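PDB 2QJW: Alpha/beta hydrolase from Xanthomonas campestris pv. campestris, which probably acts as a serine hydrolase of the alpha/beta superfamily, on a substrate not yet known. Local coordinates for residues G5-F13 / R59-A70; T97-P105 / V120-D130. All coordinates share one frame; numbering follows the deposited sequence. Where two conformers were deposited one is given.

Contact 1. Residues G5-F13 / R59-A70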
loop_
_atom_site.group_PDB
_atom_site.type_symbol
_atom_site.label_atom_id
_atom_site.label_comp_id
_atom_site.label_asym_id
_atom_site.label_seq_id
_atom_site.Cartn_x
_atom_site.Cartn_y
_atom_site.Cartn_z
ATOM N N GLY A 5 -14.118 -19.290 -4.230
ATOM C CA GLY A 5 -13.765 -18.858 -5.591
ATOM C C GLY A 5 -12.425 -19.303 -6.045
ATOM O O GLY A 5 -11.747 -20.014 -5.330
ATOM N N HIS A 6 -12.084 -18.824 -7.244
ATOM C CA HIS A 6 -10.901 -19.237 -7.981
ATOM C C HIS A 6 -10.050 -18.049 -8.411
ATOM O O HIS A 6 -10.584 -17.053 -8.893
ATOM C CB HIS A 6 -11.378 -19.908 -9.239
ATOM C CG HIS A 6 -10.321 -20.584 -10.044
ATOM N ND1 HIS A 6 -9.602 -21.657 -9.566
ATOM C CD2 HIS A 6 -9.885 -20.358 -11.313
ATOM C CE1 HIS A 6 -8.793 -22.076 -10.520
ATOM N NE2 HIS A 6 -8.946 -21.305 -11.586
ATOM N N CYS A 7 -8.736 -18.191 -8.245
ATOM C CA CYS A 7 -7.767 -17.160 -8.684
ATOM C C CYS A 7 -7.001 -17.627 -9.916
ATOM O O CYS A 7 -6.535 -18.760 -9.960
ATOM C CB CYS A 7 -6.765 -16.876 -7.595
ATOM S SG CYS A 7 -7.434 -16.175 -6.113
ATOM N N ILE A 8 -6.967 -16.779 -10.943
ATOM C CA ILE A 8 -6.156 -17.053 -12.144
ATOM C C ILE A 8 -5.008 -16.084 -12.097
ATOM O O ILE A 8 -5.227 -14.892 -12.052
ATOM C CB ILE A 8 -6.943 -16.945 -13.427
ATOM C CG1 ILE A 8 -8.172 -17.862 -13.422
ATOM C CG2 ILE A 8 -5.960 -17.262 -14.613
ATOM C CD1 ILE A 8 -9.189 -17.669 -14.463
ATOM N N LEU A 9 -3.772 -16.591 -12.024
ATOM C CA LEU A 9 -2.546 -15.814 -11.779
ATOM C C LEU A 9 -1.705 -15.835 -13.046
ATOM O O LEU A 9 -1.235 -16.912 -13.436
ATOM C CB LEU A 9 -1.779 -16.452 -10.636
ATOM C CG LEU A 9 -2.679 -16.781 -9.435
ATOM C CD1 LEU A 9 -1.899 -17.623 -8.483
ATOM C CD2 LEU A 9 -3.257 -15.497 -8.790
ATOM N N ALA A 10 -1.532 -14.689 -13.721
ATOM C CA ALA A 10 -0.869 -14.620 -15.034
ATOM C C ALA A 10 0.534 -14.061 -14.972
ATOM O O ALA A 10 0.735 -12.904 -14.600
ATOM C CB ALA A 10 -1.703 -13.745 -15.931
ATOM N N HIS A 11 1.472 -14.904 -15.345
ATOM C CA HIS A 11 2.879 -14.536 -15.363
ATOM C C HIS A 11 3.242 -13.500 -16.407
ATOM O O HIS A 11 2.533 -13.303 -17.377
ATOM C CB HIS A 11 3.735 -15.802 -15.504
ATOM C CG HIS A 11 3.768 -16.418 -16.885
ATOM N ND1 HIS A 11 4.433 -15.852 -17.971
ATOM C CD2 HIS A 11 3.179 -17.537 -17.353
ATOM C CE1 HIS A 11 4.263 -16.633 -19.031
ATOM N NE2 HIS A 11 3.494 -17.650 -18.689
ATOM N N GLY A 12 4.368 -12.800 -16.171
ATOM C CA GLY A 12 4.841 -11.774 -17.072
ATOM C C GLY A 12 5.544 -12.324 -18.308
ATOM O O GLY A 12 5.757 -13.535 -18.451
ATOM N N PHE A 13 5.970 -11.393 -19.146
ATOM C CA PHE A 13 6.617 -11.712 -20.401
ATOM C C PHE A 13 7.925 -12.454 -20.170
ATOM O O PHE A 13 8.742 -12.078 -19.324
ATOM C CB PHE A 13 6.859 -10.430 -21.206
ATOM C CG PHE A 13 7.546 -10.657 -22.522
ATOM C CD1 PHE A 13 6.874 -11.264 -23.561
ATOM C CD2 PHE A 13 8.845 -10.245 -22.724
ATOM C CE1 PHE A 13 7.492 -11.434 -24.791
ATOM C CE2 PHE A 13 9.469 -10.425 -23.954
ATOM C CZ PHE A 13 8.793 -11.039 -24.980
ATOM N N ARG A 59 -2.540 -14.193 -25.933
ATOM C CA ARG A 59 -2.538 -14.188 -24.473
ATOM C C ARG A 59 -3.860 -13.771 -23.942
ATOM O O ARG A 59 -4.421 -14.398 -23.054
ATOM C CB ARG A 59 -1.488 -13.228 -23.920
ATOM C CG ARG A 59 -0.312 -13.852 -23.346
ATOM C CD ARG A 59 0.605 -12.759 -22.758
ATOM N NE ARG A 59 1.751 -13.233 -22.066
ATOM C CZ ARG A 59 1.940 -13.236 -20.751
ATOM N NH1 ARG A 59 0.986 -12.867 -19.909
ATOM N NH2 ARG A 59 3.093 -13.666 -20.309
ATOM N N LEU A 60 -4.414 -12.695 -24.499
ATOM C CA LEU A 60 -5.709 -12.224 -24.104
ATOM C C LEU A 60 -6.786 -13.292 -24.326
ATOM O O LEU A 60 -7.656 -13.497 -23.475
ATOM C CB LEU A 60 -6.138 -10.946 -24.883
ATOM C CG LEU A 60 -5.301 -9.713 -24.553
ATOM C CD1 LEU A 60 -5.322 -8.642 -25.712
ATOM C CD2 LEU A 60 -5.743 -9.107 -23.278
ATOM N N GLN A 61 -6.761 -13.921 -25.498
ATOM C CA GLN A 61 -7.783 -14.943 -25.819
ATOM C C GLN A 61 -7.643 -16.151 -24.921
ATOM O O GLN A 61 -8.665 -16.655 -24.439
ATOM C CB GLN A 61 -7.682 -15.360 -27.285
ATOM C CG GLN A 61 -8.698 -16.443 -27.680
ATOM C CD GLN A 61 -10.130 -15.941 -27.675
ATOM O OE1 GLN A 61 -10.377 -14.745 -27.892
ATOM N NE2 GLN A 61 -11.084 -16.846 -27.450
ATOM N N ARG A 62 -6.422 -16.574 -24.637
ATOM C CA ARG A 62 -6.242 -17.754 -23.802
ATOM C C ARG A 62 -6.759 -17.469 -22.382
ATOM O O ARG A 62 -7.470 -18.302 -21.779
ATOM C CB ARG A 62 -4.813 -18.171 -23.784
ATOM C CG ARG A 62 -4.515 -19.373 -22.914
ATOM C CD ARG A 62 -3.141 -19.886 -23.039
ATOM N NE ARG A 62 -2.886 -20.368 -24.399
ATOM C CZ ARG A 62 -1.660 -20.613 -24.846
ATOM N NH1 ARG A 62 -0.612 -20.505 -24.048
ATOM N NH2 ARG A 62 -1.475 -21.003 -26.100
ATOM N N LEU A 63 -6.355 -16.339 -21.799
ATOM C CA LEU A 63 -6.854 -15.985 -20.476
ATOM C C LEU A 63 -8.359 -15.811 -20.451
ATOM O O LEU A 63 -8.987 -16.223 -19.498
ATOM C CB LEU A 63 -6.156 -14.735 -19.949
ATOM C CG LEU A 63 -6.536 -14.324 -18.549
ATOM C CD1 LEU A 63 -6.389 -15.467 -17.519
ATOM C CD2 LEU A 63 -5.712 -13.120 -18.099
ATOM N N LEU A 64 -8.959 -15.180 -21.490
ATOM C CA LEU A 64 -10.388 -14.995 -21.553
ATOM C C LEU A 64 -11.104 -16.363 -21.456
ATOM O O LEU A 64 -12.060 -16.522 -20.695
ATOM C CB LEU A 64 -10.750 -14.302 -22.875
ATOM C CG LEU A 64 -12.231 -14.112 -23.214
ATOM C CD1 LEU A 64 -12.873 -13.298 -22.123
ATOM C CD2 LEU A 64 -12.355 -13.442 -24.599
ATOM N N GLU A 65 -10.587 -17.334 -22.192
ATOM C CA GLU A 65 -11.215 -18.649 -22.226
ATOM C C GLU A 65 -11.149 -19.323 -20.868
ATOM O O GLU A 65 -12.131 -19.913 -20.393
ATOM C CB GLU A 65 -10.547 -19.491 -23.313
ATOM C CG GLU A 65 -11.026 -19.027 -24.706
ATOM C CD GLU A 65 -10.407 -19.796 -25.887
ATOM O OE1 GLU A 65 -9.681 -20.786 -25.673
ATOM O OE2 GLU A 65 -10.681 -19.396 -27.033
ATOM N N ILE A 66 -9.990 -19.226 -20.218
ATOM C CA ILE A 66 -9.807 -19.783 -18.914
ATOM C C ILE A 66 -10.671 -19.102 -17.842
ATOM O O ILE A 66 -11.279 -19.744 -16.945
ATOM C CB ILE A 66 -8.289 -19.738 -18.525
ATOM C CG1 ILE A 66 -7.478 -20.681 -19.439
ATOM C CG2 ILE A 66 -8.057 -20.140 -17.112
ATOM C CD1 ILE A 66 -5.920 -20.547 -19.300
ATOM N N ALA A 67 -10.757 -17.771 -17.915
ATOM C CA ALA A 67 -11.588 -17.060 -16.942
ATOM C C ALA A 67 -13.050 -17.337 -17.120
ATOM O O ALA A 67 -13.772 -17.522 -16.129
ATOM C CB ALA A 67 -11.291 -15.549 -17.086
ATOM N N ARG A 68 -13.502 -17.342 -18.369
ATOM C CA ARG A 68 -14.903 -17.623 -18.669
ATOM C C ARG A 68 -15.283 -18.969 -18.093
ATOM O O ARG A 68 -16.305 -19.068 -17.383
ATOM C CB ARG A 68 -15.075 -17.541 -20.206
ATOM C CG ARG A 68 -16.385 -17.911 -20.822
ATOM C CD ARG A 68 -17.469 -17.018 -20.437
ATOM N NE ARG A 68 -17.330 -15.619 -20.877
ATOM C CZ ARG A 68 -18.197 -14.672 -20.524
ATOM N NH1 ARG A 68 -19.238 -14.971 -19.728
ATOM N NH2 ARG A 68 -18.012 -13.427 -20.931
ATOM N N ALA A 69 -14.460 -19.992 -18.337
ATOM C CA ALA A 69 -14.726 -21.312 -17.793
ATOM C C ALA A 69 -14.872 -21.284 -16.275
ATOM O O ALA A 69 -15.740 -21.933 -15.669
ATOM C CB ALA A 69 -13.587 -22.304 -18.207
ATOM N N ALA A 70 -13.980 -20.544 -15.633
ATOM C CA ALA A 70 -13.987 -20.440 -14.221
ATOM C C ALA A 70 -15.244 -19.737 -13.687
ATOM O O ALA A 70 -15.772 -20.111 -12.652
ATOM C CB ALA A 70 -12.675 -19.709 -13.690
#

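Contact 2. Residues T97-P105 / V120-D130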
loop_
_atom_site.group_PDB
_atom_site.type_symbol
_atom_site.label_atom_id
_atom_site.label_comp_id
_atom_site.label_asym_id
_atom_site.label_seq_id
_atom_site.Cartn_x
_atom_site.Cartn_y
_atom_site.Cartn_z
ATOM N N THR A 97 -15.764 -10.360 -13.196
ATOM C CA THR A 97 -14.572 -10.527 -12.385
ATOM C C THR A 97 -14.845 -9.964 -11.020
ATOM O O THR A 97 -15.381 -8.883 -10.898
ATOM C CB THR A 97 -13.419 -9.798 -13.099
ATOM O OG1 THR A 97 -13.271 -10.336 -14.414
ATOM C CG2 THR A 97 -12.096 -9.936 -12.317
ATOM N N ARG A 98 -14.502 -10.730 -9.982
ATOM C CA ARG A 98 -14.754 -10.364 -8.621
ATOM C C ARG A 98 -13.864 -9.211 -8.139
ATOM O O ARG A 98 -14.272 -8.341 -7.403
ATOM C CB ARG A 98 -14.591 -11.579 -7.672
ATOM C CG ARG A 98 -14.899 -11.293 -6.248
ATOM C CD ARG A 98 -16.318 -10.844 -5.998
ATOM N NE ARG A 98 -16.569 -10.364 -4.664
ATOM C CZ ARG A 98 -16.447 -9.137 -4.227
ATOM N NH1 ARG A 98 -15.990 -8.151 -4.981
ATOM N NH2 ARG A 98 -16.747 -8.868 -2.968
ATOM N N ALA A 99 -12.602 -9.297 -8.551
ATOM C CA ALA A 99 -11.546 -8.336 -8.121
ATOM C C ALA A 99 -10.313 -8.579 -8.956
ATOM O O ALA A 99 -10.180 -9.617 -9.599
ATOM C CB ALA A 99 -11.191 -8.513 -6.643
ATOM N N LEU A 100 -9.421 -7.590 -8.920
ATOM C CA LEU A 100 -8.237 -7.564 -9.761
ATOM C C LEU A 100 -7.000 -7.167 -8.966
ATOM O O LEU A 100 -7.001 -6.105 -8.324
ATOM C CB LEU A 100 -8.483 -6.544 -10.852
ATOM C CG LEU A 100 -7.529 -6.394 -12.017
ATOM C CD1 LEU A 100 -7.364 -7.752 -12.829
ATOM C CD2 LEU A 100 -7.992 -5.226 -12.913
ATOM N N PHE A 101 -5.934 -7.975 -9.052
ATOM C CA PHE A 101 -4.681 -7.717 -8.360
ATOM C C PHE A 101 -3.577 -7.559 -9.397
ATOM O O PHE A 101 -3.288 -8.501 -10.152
ATOM C CB PHE A 101 -4.299 -8.803 -7.358
ATOM C CG PHE A 101 -3.074 -8.480 -6.599
ATOM C CD1 PHE A 101 -3.107 -7.537 -5.628
ATOM C CD2 PHE A 101 -1.895 -9.110 -6.874
ATOM C CE1 PHE A 101 -1.956 -7.249 -4.889
ATOM C CE2 PHE A 101 -0.740 -8.800 -6.166
ATOM C CZ PHE A 101 -0.762 -7.862 -5.177
ATOM N N LEU A 102 -2.986 -6.379 -9.444
ATOM C CA LEU A 102 -2.017 -6.077 -10.504
ATOM C C LEU A 102 -0.688 -5.695 -9.950
ATOM O O LEU A 102 -0.553 -4.720 -9.252
ATOM C CB LEU A 102 -2.528 -4.919 -11.318
ATOM C CG LEU A 102 -3.956 -4.942 -11.858
ATOM C CD1 LEU A 102 -4.368 -3.674 -12.664
ATOM C CD2 LEU A 102 -4.144 -6.177 -12.747
HETATM N N MSE A 103 0.340 -6.479 -10.262
HETATM C CA MSE A 103 1.746 -6.141 -9.954
HETATM C C MSE A 103 2.351 -5.478 -11.205
HETATM O O MSE A 103 2.201 -5.993 -12.307
HETATM C CB MSE A 103 2.557 -7.322 -9.525
HETATM C CG MSE A 103 1.983 -8.033 -8.281
HETATM SE SE MSE A 103 2.934 -9.558 -7.703
HETATM C CE MSE A 103 2.378 -10.662 -9.113
ATOM N N VAL A 104 3.006 -4.336 -10.994
ATOM C CA VAL A 104 3.733 -3.558 -12.057
ATOM C C VAL A 104 2.978 -3.595 -13.398
ATOM O O VAL A 104 3.505 -4.046 -14.404
ATOM C CB VAL A 104 5.251 -3.954 -12.164
ATOM C CG1 VAL A 104 5.979 -3.443 -10.912
ATOM C CG2 VAL A 104 5.458 -5.419 -12.327
ATOM N N PRO A 105 1.730 -3.096 -13.422
ATOM C CA PRO A 105 0.949 -3.099 -14.663
ATOM C C PRO A 105 1.434 -2.061 -15.674
ATOM O O PRO A 105 1.597 -0.926 -15.298
ATOM C CB PRO A 105 -0.469 -2.745 -14.162
ATOM C CG PRO A 105 -0.277 -1.908 -13.025
ATOM C CD PRO A 105 0.963 -2.464 -12.327
ATOM N N VAL A 120 -14.459 -2.901 -10.647
ATOM C CA VAL A 120 -14.453 -3.795 -9.526
ATOM C C VAL A 120 -13.257 -3.456 -8.604
ATOM O O VAL A 120 -12.435 -2.621 -8.969
ATOM C CB VAL A 120 -14.375 -5.237 -10.016
ATOM C CG1 VAL A 120 -15.585 -5.516 -10.962
ATOM C CG2 VAL A 120 -13.064 -5.574 -10.739
ATOM N N PRO A 121 -13.171 -4.063 -7.418
ATOM C CA PRO A 121 -11.985 -3.762 -6.565
ATOM C C PRO A 121 -10.671 -4.061 -7.298
ATOM O O PRO A 121 -10.530 -5.130 -7.907
ATOM C CB PRO A 121 -12.179 -4.649 -5.402
ATOM C CG PRO A 121 -13.702 -4.882 -5.349
ATOM C CD PRO A 121 -14.137 -4.949 -6.743
ATOM N N ILE A 122 -9.787 -3.075 -7.306
ATOM C CA ILE A 122 -8.453 -3.185 -7.919
ATOM C C ILE A 122 -7.427 -2.843 -6.866
ATOM O O ILE A 122 -7.575 -1.815 -6.184
ATOM C CB ILE A 122 -8.288 -2.252 -9.118
ATOM C CG1 ILE A 122 -9.370 -2.570 -10.188
ATOM C CG2 ILE A 122 -6.878 -2.313 -9.689
ATOM C CD1 ILE A 122 -9.479 -1.499 -11.283
ATOM N N SER A 123 -6.425 -3.710 -6.723
ATOM C CA SER A 123 -5.291 -3.481 -5.840
ATOM C C SER A 123 -4.032 -3.637 -6.674
ATOM O O SER A 123 -3.899 -4.622 -7.371
ATOM C CB SER A 123 -5.320 -4.421 -4.669
ATOM O OG SER A 123 -4.219 -4.259 -3.827
ATOM N N ILE A 124 -3.128 -2.662 -6.569
ATOM C CA ILE A 124 -1.939 -2.574 -7.395
ATOM C C ILE A 124 -0.737 -2.507 -6.484
ATOM O O ILE A 124 -0.753 -1.793 -5.473
ATOM C CB ILE A 124 -1.976 -1.305 -8.316
ATOM C CG1 ILE A 124 -3.254 -1.248 -9.164
ATOM C CG2 ILE A 124 -0.705 -1.206 -9.177
ATOM C CD1 ILE A 124 -3.491 0.150 -9.719
ATOM N N VAL A 125 0.307 -3.222 -6.863
ATOM C CA VAL A 125 1.654 -3.083 -6.259
ATOM C C VAL A 125 2.576 -2.604 -7.370
ATOM O O VAL A 125 2.720 -3.299 -8.349
ATOM C CB VAL A 125 2.215 -4.340 -5.580
ATOM C CG1 VAL A 125 3.600 -4.085 -4.977
ATOM C CG2 VAL A 125 1.222 -4.776 -4.512
ATOM N N HIS A 126 3.163 -1.396 -7.203
ATOM C CA HIS A 126 4.128 -0.909 -8.190
ATOM C C HIS A 126 5.395 -0.460 -7.536
ATOM O O HIS A 126 5.480 -0.182 -6.351
ATOM C CB HIS A 126 3.517 0.230 -8.969
ATOM C CG HIS A 126 4.192 0.488 -10.254
ATOM N ND1 HIS A 126 4.164 -0.426 -11.269
ATOM C CD2 HIS A 126 4.900 1.553 -10.695
ATOM C CE1 HIS A 126 4.873 0.061 -12.284
ATOM N NE2 HIS A 126 5.336 1.249 -11.942
ATOM N N ALA A 127 6.447 -0.481 -8.355
ATOM C CA ALA A 127 7.822 -0.105 -7.936
ATOM C C ALA A 127 8.093 1.369 -8.173
ATOM O O ALA A 127 7.961 1.834 -9.315
ATOM C CB ALA A 127 8.798 -0.955 -8.727
ATOM N N TRP A 128 8.533 2.089 -7.141
ATOM C CA TRP A 128 8.926 3.458 -7.309
ATOM C C TRP A 128 9.957 3.596 -8.439
ATOM O O TRP A 128 9.901 4.642 -9.135
ATOM C CB TRP A 128 9.593 3.985 -6.031
ATOM C CG TRP A 128 8.692 4.462 -4.961
ATOM C CD1 TRP A 128 8.660 4.027 -3.691
ATOM C CD2 TRP A 128 7.715 5.502 -5.051
ATOM N NE1 TRP A 128 7.706 4.703 -2.974
ATOM C CE2 TRP A 128 7.132 5.639 -3.774
ATOM C CE3 TRP A 128 7.303 6.382 -6.075
ATOM C CZ2 TRP A 128 6.178 6.549 -3.512
ATOM C CZ3 TRP A 128 6.336 7.320 -5.777
ATOM C CH2 TRP A 128 5.788 7.390 -4.513
ATOM N N HIS A 129 10.883 2.659 -8.549
ATOM C CA HIS A 129 12.018 2.754 -9.477
ATOM C C HIS A 129 11.862 1.907 -10.706
ATOM O O HIS A 129 12.861 1.570 -11.342
ATOM C CB HIS A 129 13.291 2.382 -8.773
ATOM C CG HIS A 129 13.450 3.082 -7.487
ATOM N ND1 HIS A 129 13.571 4.449 -7.423
ATOM C CD2 HIS A 129 13.483 2.626 -6.210
ATOM C CE1 HIS A 129 13.678 4.809 -6.152
ATOM N NE2 HIS A 129 13.655 3.719 -5.404
ATOM N N ASP A 130 10.632 1.619 -11.105
ATOM C CA ASP A 130 10.404 0.835 -12.275
ATOM C C ASP A 130 11.023 1.600 -13.464
ATOM O O ASP A 130 10.689 2.761 -13.700
ATOM C CB ASP A 130 8.913 0.647 -12.494
ATOM C CG ASP A 130 8.585 -0.414 -13.469
ATOM O OD1 ASP A 130 9.178 -0.470 -14.572
ATOM O OD2 ASP A 130 7.735 -1.279 -13.137
#

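Contact 1. Residues G5-F13 / R59-A70
Ile-8 of strand 6-10 meets Leu-63, Ile-66 and Ala-67 in the packing of a helix on one face of the parallel sheet of an alpha/beta-hydrolase fold. The axes are 9.8 Å apart at 171°, so the helix is antiparallel to the strand. Ile-8 carries CG1 anti to its carbonyl carbon (chi1 -56°), and the extended branch puts CD1 onto the helix backbone, 3.5 Å from Ala-67 CA, with Ile-66 CG2 and the methyl of Ala-70 also near. The other branch, CG2, presses against Leu-63 CD1 at 3.4 Å, tighter than usual carbon contact. Toward the start of the strand, His-6 touches Ala-70 CB through CD2 (3.7 Å), while its ring nitrogens bond to Thr-35 and Glu-37. Beyond the strand's C-terminal end the contact turns polar. Arg-59, extended from CG to NE, makes a salt bridge to Asp-45 through NE. The His-11 ring, 78° from the guanidinium plane, is held by two bonds, ND1 to Gly-12 O (2.7 Å) and NE2 with Phe-41 N. His-11 O, in the guanidinium plane, accepts two hydrogen bonds, 3.0 Å from both Arg-59 NH1, nearly in line with the carbonyl, and Arg-59 NH2, above the carbonyl plane and off a lone pair.

Contact 2. Residues T97-P105 / V120-D130
Phe-101 has CG anti to the backbone N (chi1 -176°), which lays its ring across the neighbouring strand, and Val-125 turns CG2 to meet it, 3.7 Å from Phe-101 CZ. Ring atom CD1 of Phe-101 also passes 3.5 Å from Ser-123 O. These residues share one face of the parallel sheet, where helix 162-174 closes over Phe-101 and Val-125. On the other face Leu-100 and Ile-122 point the same way next to each other, with Leu-100 CD2 4.0 Å from Ile-122 CG1. The strands run 6° from parallel, and five backbone bonds, from Leu-100 N to Pro-121 O through Val-104 N to Val-125 O, set the register. Past the last bond, with CG roughly opposite the backbone N (chi1 -160°), the His-126 ring turns toward the first strand and brings ND1 3.3 Å from Val-104 CA, which lies at the ring edge. Val-104 CG1 touches two polar groups, 3.5 Å from His-126 ND1 and 3.6 Å from Asp-130 OD2. NE2 of His-126 bonds to Ile-133 O, whereas its buried ND1 has no polar partner in the model. Asp-130 OD1 is held by the Leu-132 and Ile-133 amides, which would orient the carboxylate for the bond from OD2 to His-156 ND1, consistent with the acid of a Ser-His-Asp triad.

How the contacts relate
From the N terminus, strand 6-10 enters the sheet first, and contact 1 closes a loop of 45 intervening residues, including strand 35-37, when helix 56-71 returns over it. The chain then adds strand 76-81 and helix 83-92 before contact 2 opens. Contact 2 closes a shorter loop of 14 residues, without helix or strand, between neighbouring strands 99-103 and 122-127. The two loops are in series, neither nested nor crossed. The centres of contacts 1 and 2 are about 16 Å apart. Their nearest atoms are about 6 Å apart, without touching. Strand 76-81 lies between strands 6-10 and 99-103, so contact 1 ties a helix to one half of the sheet and contact 2 joins strands in the other.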